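Local coordinates for cystathionine beta-lyase family protein, YNBB B.subtilis ortholog (Clostridium acetobutylicum, PDB 3HVY) that probably acts as a pyridoxal-phosphate-dependent carbon–sulfur lyase of the methionine gamma-lyase family and is implicated in aluminium resistance, at the interface of chains A and B. Coordinates in Å, arbitrary orientation; residue numbers count along the deposited sequence, not the author numbering. Chains: chain A/B, Cystathionine beta-lyase family protein, YNBB B.subtilis ortholog.

Contact 1: the interface of chains A and B. Residues chain A 53, 58-60, 63, 288, 291; chain B 357-359, 382-383.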
loop_
_atom_site.group_PDB
_atom_site.type_symbol
_atom_site.label_atom_id
_atom_site.label_comp_id
_atom_site.label_asym_id
_atom_site.label_seq_id
_atom_site.Cartn_x
_atom_site.Cartn_y
_atom_site.Cartn_z
ATOM N N PHE A 53 17.617 11.737 -13.356
ATOM C CA PHE A 53 17.376 11.650 -11.949
ATOM C C PHE A 53 18.214 12.673 -11.203
ATOM O O PHE A 53 17.739 13.338 -10.284
ATOM C CB PHE A 53 17.776 10.279 -11.398
ATOM C CG PHE A 53 16.721 9.257 -11.444
ATOM C CD1 PHE A 53 16.345 8.655 -12.625
ATOM C CD2 PHE A 53 16.125 8.824 -10.277
ATOM C CE1 PHE A 53 15.394 7.646 -12.641
ATOM C CE2 PHE A 53 15.154 7.858 -10.293
ATOM C CZ PHE A 53 14.772 7.270 -11.479
ATOM N N ILE A 58 16.444 13.943 -7.440
ATOM C CA ILE A 58 15.531 12.972 -6.835
ATOM C C ILE A 58 16.082 12.590 -5.467
ATOM O O ILE A 58 17.282 12.329 -5.284
ATOM C CB ILE A 58 15.278 11.744 -7.724
ATOM C CG1 ILE A 58 14.629 12.164 -9.044
ATOM C CG2 ILE A 58 14.445 10.681 -6.989
ATOM C CD1 ILE A 58 13.369 13.072 -8.896
ATOM N N SER A 59 15.178 12.564 -4.503
ATOM C CA SER A 59 15.517 12.265 -3.127
ATOM C C SER A 59 14.456 11.327 -2.542
ATOM O O SER A 59 13.441 11.034 -3.192
ATOM C CB SER A 59 15.525 13.548 -2.308
ATOM O OG SER A 59 14.199 13.881 -1.953
ATOM N N GLU A 60 14.663 10.902 -1.302
ATOM C CA GLU A 60 13.688 10.020 -0.632
ATOM C C GLU A 60 12.347 10.736 -0.483
ATOM O O GLU A 60 11.269 10.102 -0.508
ATOM C CB GLU A 60 14.233 9.534 0.728
ATOM C CG GLU A 60 13.626 8.180 1.224
ATOM N N PHE A 63 9.423 9.938 -2.868
ATOM C CA PHE A 63 8.698 8.707 -2.688
ATOM C C PHE A 63 7.429 8.978 -1.821
ATOM O O PHE A 63 7.289 8.464 -0.702
ATOM C CB PHE A 63 9.620 7.610 -2.134
ATOM C CG PHE A 63 10.900 7.423 -2.954
ATOM C CD1 PHE A 63 10.891 7.597 -4.336
ATOM C CD2 PHE A 63 12.075 7.014 -2.340
ATOM C CE1 PHE A 63 12.039 7.470 -5.078
ATOM C CE2 PHE A 63 13.232 6.858 -3.079
ATOM C CZ PHE A 63 13.215 7.100 -4.447
ATOM N N ARG A 288 7.691 5.383 -5.541
ATOM C CA ARG A 288 8.997 4.674 -5.458
ATOM C C ARG A 288 9.119 3.630 -6.542
ATOM O O ARG A 288 10.140 3.552 -7.210
ATOM C CB ARG A 288 9.225 4.027 -4.069
ATOM C CG ARG A 288 10.508 3.213 -3.934
ATOM C CD ARG A 288 10.670 2.554 -2.569
ATOM N NE ARG A 288 10.833 3.562 -1.525
ATOM C CZ ARG A 288 9.915 3.911 -0.620
ATOM N NH1 ARG A 288 8.726 3.322 -0.558
ATOM N NH2 ARG A 288 10.188 4.870 0.254
ATOM N N TYR A 291 9.758 5.173 -9.967
ATOM C CA TYR A 291 11.105 5.704 -10.094
ATOM C C TYR A 291 12.083 4.563 -10.247
ATOM O O TYR A 291 12.954 4.589 -11.123
ATOM C CB TYR A 291 11.491 6.547 -8.872
ATOM C CG TYR A 291 10.986 7.986 -8.896
ATOM C CD1 TYR A 291 11.622 8.943 -9.654
ATOM C CD2 TYR A 291 9.922 8.399 -8.074
ATOM C CE1 TYR A 291 11.180 10.285 -9.650
ATOM C CE2 TYR A 291 9.499 9.722 -8.046
ATOM C CZ TYR A 291 10.141 10.673 -8.847
ATOM O OH TYR A 291 9.768 12.030 -8.875
ATOM N N PRO B 357 21.418 7.330 -8.100
ATOM C CA PRO B 357 20.186 7.969 -8.610
ATOM C C PRO B 357 19.389 8.819 -7.594
ATOM O O PRO B 357 18.730 9.772 -7.983
ATOM C CB PRO B 357 19.359 6.751 -9.069
ATOM C CG PRO B 357 19.837 5.623 -8.183
ATOM C CD PRO B 357 21.311 5.869 -8.043
ATOM N N VAL B 358 19.405 8.405 -6.315
ATOM C CA VAL B 358 18.666 9.053 -5.221
ATOM C C VAL B 358 19.687 9.774 -4.296
ATOM O O VAL B 358 20.756 9.220 -3.944
ATOM C CB VAL B 358 17.806 7.997 -4.467
ATOM C CG1 VAL B 358 16.961 8.622 -3.376
ATOM C CG2 VAL B 358 16.904 7.250 -5.465
ATOM N N ASP B 359 19.375 11.002 -3.943
ATOM C CA ASP B 359 20.232 11.840 -3.078
ATOM C C ASP B 359 21.665 11.999 -3.541
ATOM O O ASP B 359 22.585 12.049 -2.714
ATOM C CB ASP B 359 20.296 11.296 -1.675
ATOM C CG ASP B 359 18.989 11.375 -0.960
ATOM O OD1 ASP B 359 18.227 12.321 -1.217
ATOM O OD2 ASP B 359 18.780 10.495 -0.099
ATOM N N THR B 382 19.973 5.277 -2.576
ATOM C CA THR B 382 19.233 4.110 -3.026
ATOM C C THR B 382 17.726 4.320 -2.969
ATOM O O THR B 382 17.246 5.222 -2.305
ATOM C CB THR B 382 19.641 2.935 -2.129
ATOM O OG1 THR B 382 19.315 3.267 -0.766
ATOM C CG2 THR B 382 21.185 2.683 -2.257
ATOM N N PHE B 383 16.987 3.507 -3.716
ATOM C CA PHE B 383 15.525 3.547 -3.720
ATOM C C PHE B 383 14.931 3.042 -2.411
ATOM O O PHE B 383 13.955 3.623 -1.908
ATOM C CB PHE B 383 14.977 2.785 -4.933
ATOM C CG PHE B 383 15.312 3.451 -6.242
ATOM C CD1 PHE B 383 14.629 4.548 -6.650
ATOM C CD2 PHE B 383 16.362 2.983 -7.026
ATOM C CE1 PHE B 383 14.941 5.164 -7.831
ATOM C CE2 PHE B 383 16.697 3.623 -8.184
ATOM C CZ PHE B 383 15.993 4.732 -8.580
HETATM O O HOH W 1 19.466 12.287 -7.001
HETATM O O HOH W 2 12.922 5.014 0.530
#
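A:Phe53 and B:Phe383 meet rim to rim in the apolar part of this subunit interface, where loop residues of chain B pack against helices 18-55 and 287-317 of chain A. The two rings reach toward each other tip to tip: A:Phe53 CE2 lies in the plane of the B:Phe383 ring, at its edge, 3.7 Å from CE1. The same CE1 also reaches helix 287-317, touching CB of A:Tyr291. A:Phe63 comes to B:Phe383 at about a right angle, bringing its CZ to 3.7 Å from CD1, and it meets B:Val358 CG2 end on. That methyl in turn covers one face of the B:Phe383 ring, so B:Val358 packs both against its own chain and across the interface. On the other branch, B:Val358 CG1 rests against the backbone of A:Ser59 and A:Glu60.

Direct hydrogen bonds flank this packing. The backbone N of B:Asp359 donates to A:Ile58 O at 2.8 Å, nearly straight (162° at H) and within the carbonyl plane. The guanidinium NE of A:Arg288 donates to B:Phe383 O at 3.1 Å, a more bent bond (139°) tilted away from the carbonyl plane. A turn of -66° at chi3 of A:Arg288, after an extended start, swings the guanidinium toward this oxygen, and A:Phe63 CB covers one of its faces.

Waters add further links beside both bonds. Water 2 lies 2.8 Å from NH2 of A:Arg288 and 3.0 Å from B:Phe383 O, giving this carbonyl a second polar partner. Water 1 links A:Ile58 O with B:Pro357 O, at 2.8 Å from each oxygen.

Contact 2: the interface of chains A and B. Residues chain A 355-357, 383, 409, 413; chain B 50, 53-54, 295.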
loop_
_atom_site.group_PDB
_atom_site.type_symbol
_atom_site.label_atom_id
_atom_site.label_comp_id
_atom_site.label_asym_id
_atom_site.label_seq_id
_atom_site.Cartn_x
_atom_site.Cartn_y
_atom_site.Cartn_z
ATOM N N ALA A 355 6.816 -22.157 -19.065
ATOM C CA ALA A 355 8.111 -21.600 -18.673
ATOM C C ALA A 355 7.915 -20.419 -17.757
ATOM O O ALA A 355 8.889 -19.754 -17.393
ATOM C CB ALA A 355 8.859 -21.138 -19.889
ATOM N N SER A 356 6.666 -20.113 -17.437
ATOM C CA SER A 356 6.373 -18.888 -16.671
ATOM C C SER A 356 6.418 -19.137 -15.183
ATOM O O SER A 356 6.128 -20.229 -14.739
ATOM C CB SER A 356 5.007 -18.327 -17.059
ATOM O OG SER A 356 4.993 -17.957 -18.456
ATOM N N PRO A 357 6.853 -18.139 -14.411
ATOM C CA PRO A 357 6.912 -18.330 -12.951
ATOM C C PRO A 357 5.535 -18.331 -12.227
ATOM O O PRO A 357 5.392 -18.968 -11.182
ATOM C CB PRO A 357 7.760 -17.131 -12.479
ATOM C CG PRO A 357 7.557 -16.071 -13.507
ATOM C CD PRO A 357 7.387 -16.852 -14.839
ATOM N N PHE A 383 3.929 -11.528 -13.048
ATOM C CA PHE A 383 3.701 -10.885 -11.746
ATOM C C PHE A 383 2.667 -9.743 -11.798
ATOM O O PHE A 383 1.885 -9.590 -10.855
ATOM C CB PHE A 383 5.029 -10.377 -11.197
ATOM C CG PHE A 383 5.992 -11.502 -10.931
ATOM C CD1 PHE A 383 5.832 -12.283 -9.806
ATOM C CD2 PHE A 383 7.045 -11.775 -11.830
ATOM C CE1 PHE A 383 6.722 -13.347 -9.529
ATOM C CE2 PHE A 383 7.921 -12.825 -11.604
ATOM C CZ PHE A 383 7.750 -13.648 -10.463
ATOM N N LEU A 409 12.013 -10.594 -18.135
ATOM C CA LEU A 409 12.579 -9.746 -17.104
ATOM C C LEU A 409 14.096 -9.971 -17.063
ATOM O O LEU A 409 14.833 -9.080 -16.742
ATOM C CB LEU A 409 11.946 -10.011 -15.749
ATOM C CG LEU A 409 10.488 -9.579 -15.505
ATOM C CD1 LEU A 409 10.069 -10.102 -14.103
ATOM C CD2 LEU A 409 10.321 -8.066 -15.600
ATOM N N HIS A 413 15.631 -15.985 -18.423
ATOM C CA HIS A 413 14.262 -16.441 -18.439
ATOM C C HIS A 413 13.728 -16.563 -19.888
ATOM O O HIS A 413 13.162 -17.591 -20.269
ATOM C CB HIS A 413 13.356 -15.532 -17.563
ATOM C CG HIS A 413 11.958 -16.057 -17.445
ATOM N ND1 HIS A 413 10.844 -15.247 -17.507
ATOM C CD2 HIS A 413 11.500 -17.326 -17.335
ATOM C CE1 HIS A 413 9.762 -15.996 -17.407
ATOM N NE2 HIS A 413 10.131 -17.263 -17.326
ATOM N N LEU B 50 13.092 -20.631 -10.697
ATOM C CA LEU B 50 11.920 -20.863 -11.563
ATOM C C LEU B 50 11.259 -22.157 -11.184
ATOM O O LEU B 50 10.046 -22.232 -11.035
ATOM C CB LEU B 50 12.299 -20.843 -13.022
ATOM C CG LEU B 50 11.207 -21.149 -14.059
ATOM C CD1 LEU B 50 10.006 -20.172 -13.965
ATOM C CD2 LEU B 50 11.814 -21.178 -15.443
ATOM N N PHE B 53 9.171 -21.845 -7.854
ATOM C CA PHE B 53 7.905 -21.193 -8.071
ATOM C C PHE B 53 6.905 -22.192 -8.692
ATOM O O PHE B 53 5.743 -22.264 -8.306
ATOM C CB PHE B 53 8.061 -20.059 -9.083
ATOM C CG PHE B 53 8.413 -18.698 -8.480
ATOM C CD1 PHE B 53 9.657 -18.450 -7.993
ATOM C CD2 PHE B 53 7.500 -17.689 -8.474
ATOM C CE1 PHE B 53 9.985 -17.231 -7.405
ATOM C CE2 PHE B 53 7.831 -16.441 -7.905
ATOM C CZ PHE B 53 9.082 -16.240 -7.384
ATOM N N GLN B 54 7.354 -22.937 -9.692
ATOM C CA GLN B 54 6.438 -23.844 -10.435
ATOM C C GLN B 54 6.010 -25.006 -9.559
ATOM O O GLN B 54 4.810 -25.397 -9.539
ATOM C CB GLN B 54 7.095 -24.326 -11.727
ATOM C CG GLN B 54 7.290 -23.158 -12.709
ATOM C CD GLN B 54 7.829 -23.539 -14.052
ATOM O OE1 GLN B 54 8.478 -24.578 -14.221
ATOM N NE2 GLN B 54 7.601 -22.660 -15.032
ATOM N N PHE B 295 12.449 -13.674 -7.852
ATOM C CA PHE B 295 12.608 -14.146 -9.197
ATOM C C PHE B 295 13.730 -13.409 -9.949
ATOM O O PHE B 295 14.426 -13.997 -10.773
ATOM C CB PHE B 295 11.280 -14.052 -9.967
ATOM C CG PHE B 295 11.330 -14.716 -11.327
ATOM C CD1 PHE B 295 11.325 -16.124 -11.426
ATOM C CD2 PHE B 295 11.444 -13.975 -12.488
ATOM C CE1 PHE B 295 11.392 -16.737 -12.646
ATOM C CE2 PHE B 295 11.489 -14.601 -13.711
ATOM C CZ PHE B 295 11.483 -15.973 -13.790
#
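B:Phe295 projects from helix 287-318 of chain B into a pocket formed by A:Phe383, A:Pro357 and A:His413, and chain A hides 72 Å² of the residue. Its CB touches the ring tip of A:Phe383, with CZ at 3.6 Å. Beyond CB, CG stands anti to the backbone N (chi1 -172°), which carries the ring away from its helix and into chain A. CG remains against the rim of A:Phe383, and CD2 follows it, 3.8 Å from CE2 of that ring; the two phenyl side chains pass each other at a slant. On the other branch, CD1 and CE1 of the phenyl ring pack on A:Pro357: CE1 lies 3.7 Å from A:Pro357 CB, while A:Pro357 CG sits over one face of the phenyl ring, offset toward its rim. CE2 comes up to ND1 and CG of A:His413. At the tip, CZ of B:Phe295 points into the imidazole of A:His413, poised over its centre, in an edge-to-face arrangement with the planes at 85°.

The imidazole is itself fixed from within chain A. A:His413 NE2 donates to A:Ala355 O at 2.8 Å, with the acceptor lying in the ring plane, and this bond probably helps keep the ring's face turned to B:Phe295. The same carbonyl oxygen is approached by B:Leu50 CD1, at 3.6 Å, a methyl that also touches A:Pro357 CA.

One turn further along helix 18-55, B:Gln54 supplies a polar contact to the same loop. Beyond CG its chain runs extended, carrying the amide to the backbone of A:Ser356. NE2 donates to A:Ser356 O at 2.9 Å along an almost straight line (172° at H); the oxygen lies in the plane of the glutamine amide, but NE2 stands well above the plane of the carbonyl.

The C-alpha centres of contact 1 and contact 2 lie about 28 Å apart, and the two-fold axis relating chains A and B exchanges the chains' roles between them. Both draw on Phe53 of helix 18-55, on the long helix that starts at residue 287, and on Pro357 and Phe383 of the partner chain. Contact 1 takes in the start of the second helix and residues 58-63, whereas contact 2 reaches further along it to residue 295 and adds His413 from the chain that gives Pro357 and Phe383. This reciprocal arrangement is consistent with a two-fold dimer, as is usual for this enzyme family, within the deposited tetramer.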